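PDB 1OCS: sorting nexin GRD19 from Saccharomyces cerevisiae, which binds phosphatidylinositol 3-phosphate through its PX domain and helps retrieve late Golgi membrane proteins from the prevacuolar compartment. Local coordinates for residues A[133-136]-A[137-141]; A[66-69]-A[70-73]. All coordinates share one frame; numbering follows the deposited sequence.

How the contacts relate
From the N terminus, contact 2 comes first: residues 66-73 leave strand 57-66, reverse through a tight turn and lead into strand 75-81, so it closes the loop between two antiparallel neighbours of the three-stranded sheet. Contact 1 follows much later, in the last turns of helix 121-139, where residues 133-141 run on towards helix 142-147. The two are in series, neither enclosing nor crossing the other, with centres 16 Å apart and nearest atoms about 6 Å apart. Both reach the same elements of the PX fold: Met-135 and Phe-71 each touch strand 36-46 and helix 149-156, and Gln-145 bonds to Ala-139 and to Ser-70.

Contact 1: residues A[133-136]-A[137-141]; sequences TWMQ and SVAGH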
# COMPACT_ATOMS: atom_id res chain seq x y z
N THR A 133 5.15 -1.75 -7.71
CA THR A 133 6.58 -1.43 -7.65
C THR A 133 6.89 -0.56 -6.43
O THR A 133 7.88 -0.80 -5.72
CB THR A 133 7.02 -0.69 -8.93
OG1 THR A 133 6.87 -1.56 -10.05
CG2 THR A 133 8.48 -0.25 -8.83
N TRP A 134 6.05 0.45 -6.19
CA TRP A 134 6.24 1.36 -5.06
C TRP A 134 6.19 0.60 -3.73
O TRP A 134 7.04 0.79 -2.86
CB TRP A 134 5.14 2.43 -5.07
CG TRP A 134 5.35 3.55 -4.09
CD1 TRP A 134 6.15 4.65 -4.26
CD2 TRP A 134 4.76 3.68 -2.79
NE1 TRP A 134 6.08 5.46 -3.15
CE2 TRP A 134 5.23 4.89 -2.23
CE3 TRP A 134 3.86 2.90 -2.04
CZ2 TRP A 134 4.85 5.34 -0.96
CZ3 TRP A 134 3.48 3.34 -0.78
CH2 TRP A 134 3.97 4.55 -0.25
N MET A 135 5.18 -0.25 -3.57
CA MET A 135 5.00 -1.00 -2.34
C MET A 135 6.17 -1.95 -2.06
O MET A 135 6.60 -2.07 -0.92
CB MET A 135 3.69 -1.79 -2.40
CG MET A 135 3.07 -2.09 -1.05
SD MET A 135 2.80 -0.59 -0.05
CE MET A 135 3.33 -1.18 1.54
N GLN A 136 6.68 -2.62 -3.09
CA GLN A 136 7.79 -3.54 -2.91
C GLN A 136 9.05 -2.76 -2.52
O GLN A 136 9.88 -3.24 -1.75
CB GLN A 136 8.05 -4.35 -4.18
CG GLN A 136 6.84 -5.17 -4.63
CD GLN A 136 7.13 -6.09 -5.79
OE1 GLN A 136 8.07 -5.87 -6.56
NE2 GLN A 136 6.31 -7.12 -5.95
N SER A 137 9.17 -1.55 -3.05
CA SER A 137 10.30 -0.69 -2.75
C SER A 137 10.24 -0.20 -1.30
O SER A 137 11.23 -0.24 -0.57
CB SER A 137 10.30 0.50 -3.71
OG SER A 137 11.34 1.41 -3.40
N VAL A 138 9.07 0.25 -0.89
CA VAL A 138 8.89 0.74 0.47
C VAL A 138 8.92 -0.37 1.52
O VAL A 138 9.66 -0.29 2.49
CB VAL A 138 7.57 1.54 0.60
CG1 VAL A 138 7.26 1.82 2.06
CG2 VAL A 138 7.69 2.85 -0.19
N ALA A 139 8.11 -1.41 1.32
CA ALA A 139 8.05 -2.53 2.26
C ALA A 139 9.35 -3.31 2.27
O ALA A 139 9.61 -4.07 3.21
CB ALA A 139 6.88 -3.46 1.90
N GLY A 140 10.17 -3.13 1.24
CA GLY A 140 11.43 -3.85 1.16
C GLY A 140 12.60 -3.19 1.87
O GLY A 140 13.66 -3.80 2.02
N HIS A 141 12.42 -1.95 2.33
CA HIS A 141 13.49 -1.24 3.01
C HIS A 141 13.72 -1.79 4.41
O HIS A 141 12.81 -1.80 5.25
CB HIS A 141 13.17 0.25 3.08
CG HIS A 141 14.33 1.10 3.49
ND1 HIS A 141 14.94 0.99 4.72
CD2 HIS A 141 15.02 2.05 2.81
CE1 HIS A 141 15.95 1.84 4.78
NE2 HIS A 141 16.02 2.49 3.64
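With chi1 of Trp-134 at -171°, its CG lies opposite the backbone nitrogen, beside the carbonyl carbon; Val-138, one turn on, has chi1 169°, which puts CG2 on the side of its own backbone N, facing the indole. CG2 sits over one face of the six-membered ring of the indole, 3.8 Å from its centroid and only 11° off its normal, a CH-pi contact. The same methyl is 3.4 Å from the carbonyl O of Trp-134. Beneath the side chains runs the i to i+4 bonding of the alpha-helix: Val-138 N donates to Trp-134 O at 2.9 Å, while Ala-139 N reaches Met-135 O at 2.8 Å and Ser-137 N reaches Thr-133 O at 3.1 Å.

This is the C-terminal part of helix 121-139 in the PX domain, which packs against the sheet. Trp-134 is buried against Phe-85 and Pro-110, and its indole NE1 is satisfied by Pro-107 O, a bond that helps fix the ring's rotation. The Met-135 side chain touches Val-40 of strand 36-46 and Phe-154 of helix 149-156; its terminal CE lies 4.2 Å from Ala-139 CB, a looser apolar contact. Gln-136, an exposed residue whose chain is extended beyond CG, gives its NE2 to Ile-38 O, linking the helix to the same strand.

Contact 2: residues A[66-69]-A[70-73]; sequences TNLP and SFHK
Leu-68 and Phe-71 close a type I beta turn, with Pro-69 and Ser-70 at its corners: Phe-71 N donates to Leu-68 O at 3.0 Å. The donor nitrogen stands above the carbonyl plane, 49° out of it, and so not on a lone pair. Across this reversal, the end-to-end directions of 66-69 and 70-73 differ by 130°, as expected of the loop joining antiparallel strands 57-66 and 75-81 in the PX fold. An ST turn precedes it, in which Leu-68 N donates to Thr-66 OG1 at 3.1 Å.

The torsion of Thr-66 divides its two branches: OG1 lies opposite the backbone N (chi1 -173°) and serves the polar side, while CG2, between N and the carbonyl carbon, meets Phe-71. That methyl stands over one face of the phenyl ring, 3.6 Å from Phe-71 CG and displaced towards the rim, and the two side chains cross at about a right angle. Leu-68 instead lies alongside the phenylalanine, pointing the same way; its CB is 3.7 Å from Phe-71 CD1 and its CD1 is 3.8 Å from Phe-71 CE1. Leu-36 touches all three side chains, and Val-152 and Ile-155 of helix 149-156 also pack on the ring.

A serine in place of Thr-66 would lack CG2 and would probably open a gap over the Phe-71 face, leaving the ring less firmly held. OG1 also bonds to Phe-35 O, and since that carbonyl can only accept, the hydroxyl proton must point to it; the threonine thus donates to one backbone group and accepts from another, satisfying a buried hydroxyl beside an otherwise apolar cluster.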
# COMPACT_ATOMS: atom_id res chain seq x y z
N THR A 66 5.05 -12.62 5.48
CA THR A 66 6.27 -12.22 6.16
C THR A 66 6.45 -12.96 7.48
O THR A 66 5.52 -13.58 7.98
CB THR A 66 6.25 -10.70 6.44
OG1 THR A 66 7.52 -10.28 6.95
CG2 THR A 66 5.18 -10.36 7.47
N ASN A 67 7.67 -12.91 8.01
CA ASN A 67 7.97 -13.50 9.31
C ASN A 67 8.68 -12.44 10.16
O ASN A 67 9.27 -12.76 11.20
CB ASN A 67 8.85 -14.75 9.15
CG ASN A 67 10.26 -14.42 8.70
OD1 ASN A 67 10.53 -13.32 8.22
ND2 ASN A 67 11.16 -15.39 8.83
N LEU A 68 8.62 -11.18 9.72
CA LEU A 68 9.25 -10.07 10.46
C LEU A 68 8.63 -9.92 11.85
O LEU A 68 7.40 -9.94 12.00
CB LEU A 68 9.10 -8.76 9.68
CG LEU A 68 9.97 -8.61 8.42
CD1 LEU A 68 9.52 -7.40 7.60
CD2 LEU A 68 11.43 -8.47 8.84
N PRO A 69 9.47 -9.75 12.88
CA PRO A 69 8.97 -9.60 14.25
C PRO A 69 8.04 -8.42 14.51
O PRO A 69 7.30 -8.42 15.49
CB PRO A 69 10.25 -9.53 15.08
CG PRO A 69 11.24 -8.93 14.14
CD PRO A 69 10.94 -9.66 12.85
N SER A 70 8.05 -7.42 13.63
CA SER A 70 7.18 -6.26 13.82
C SER A 70 5.75 -6.55 13.38
O SER A 70 4.83 -5.82 13.74
CB SER A 70 7.71 -5.04 13.05
OG SER A 70 7.85 -5.33 11.67
N PHE A 71 5.56 -7.63 12.62
CA PHE A 71 4.23 -8.00 12.15
C PHE A 71 3.57 -8.98 13.11
O PHE A 71 4.26 -9.64 13.89
CB PHE A 71 4.31 -8.60 10.74
CG PHE A 71 4.58 -7.58 9.67
CD1 PHE A 71 5.84 -6.99 9.55
CD2 PHE A 71 3.58 -7.19 8.78
CE1 PHE A 71 6.09 -6.03 8.57
CE2 PHE A 71 3.82 -6.23 7.80
CZ PHE A 71 5.08 -5.65 7.69
N HIS A 72 2.25 -9.07 13.06
CA HIS A 72 1.49 -9.92 13.97
C HIS A 72 0.96 -11.23 13.37
O HIS A 72 0.47 -12.09 14.10
CB HIS A 72 0.33 -9.12 14.55
CG HIS A 72 0.74 -7.79 15.11
ND1 HIS A 72 1.30 -7.65 16.36
CD2 HIS A 72 0.73 -6.56 14.55
CE1 HIS A 72 1.62 -6.38 16.55
NE2 HIS A 72 1.28 -5.70 15.47
N LYS A 73 1.05 -11.37 12.06
CA LYS A 73 0.60 -12.59 11.40
C LYS A 73 1.40 -12.80 10.12
O LYS A 73 2.01 -11.86 9.60
CB LYS A 73 -0.91 -12.54 11.13
CG LYS A 73 -1.42 -11.34 10.36
CD LYS A 73 -2.90 -11.12 10.68
CE LYS A 73 -3.57 -10.17 9.71
NZ LYS A 73 -3.81 -10.83 8.39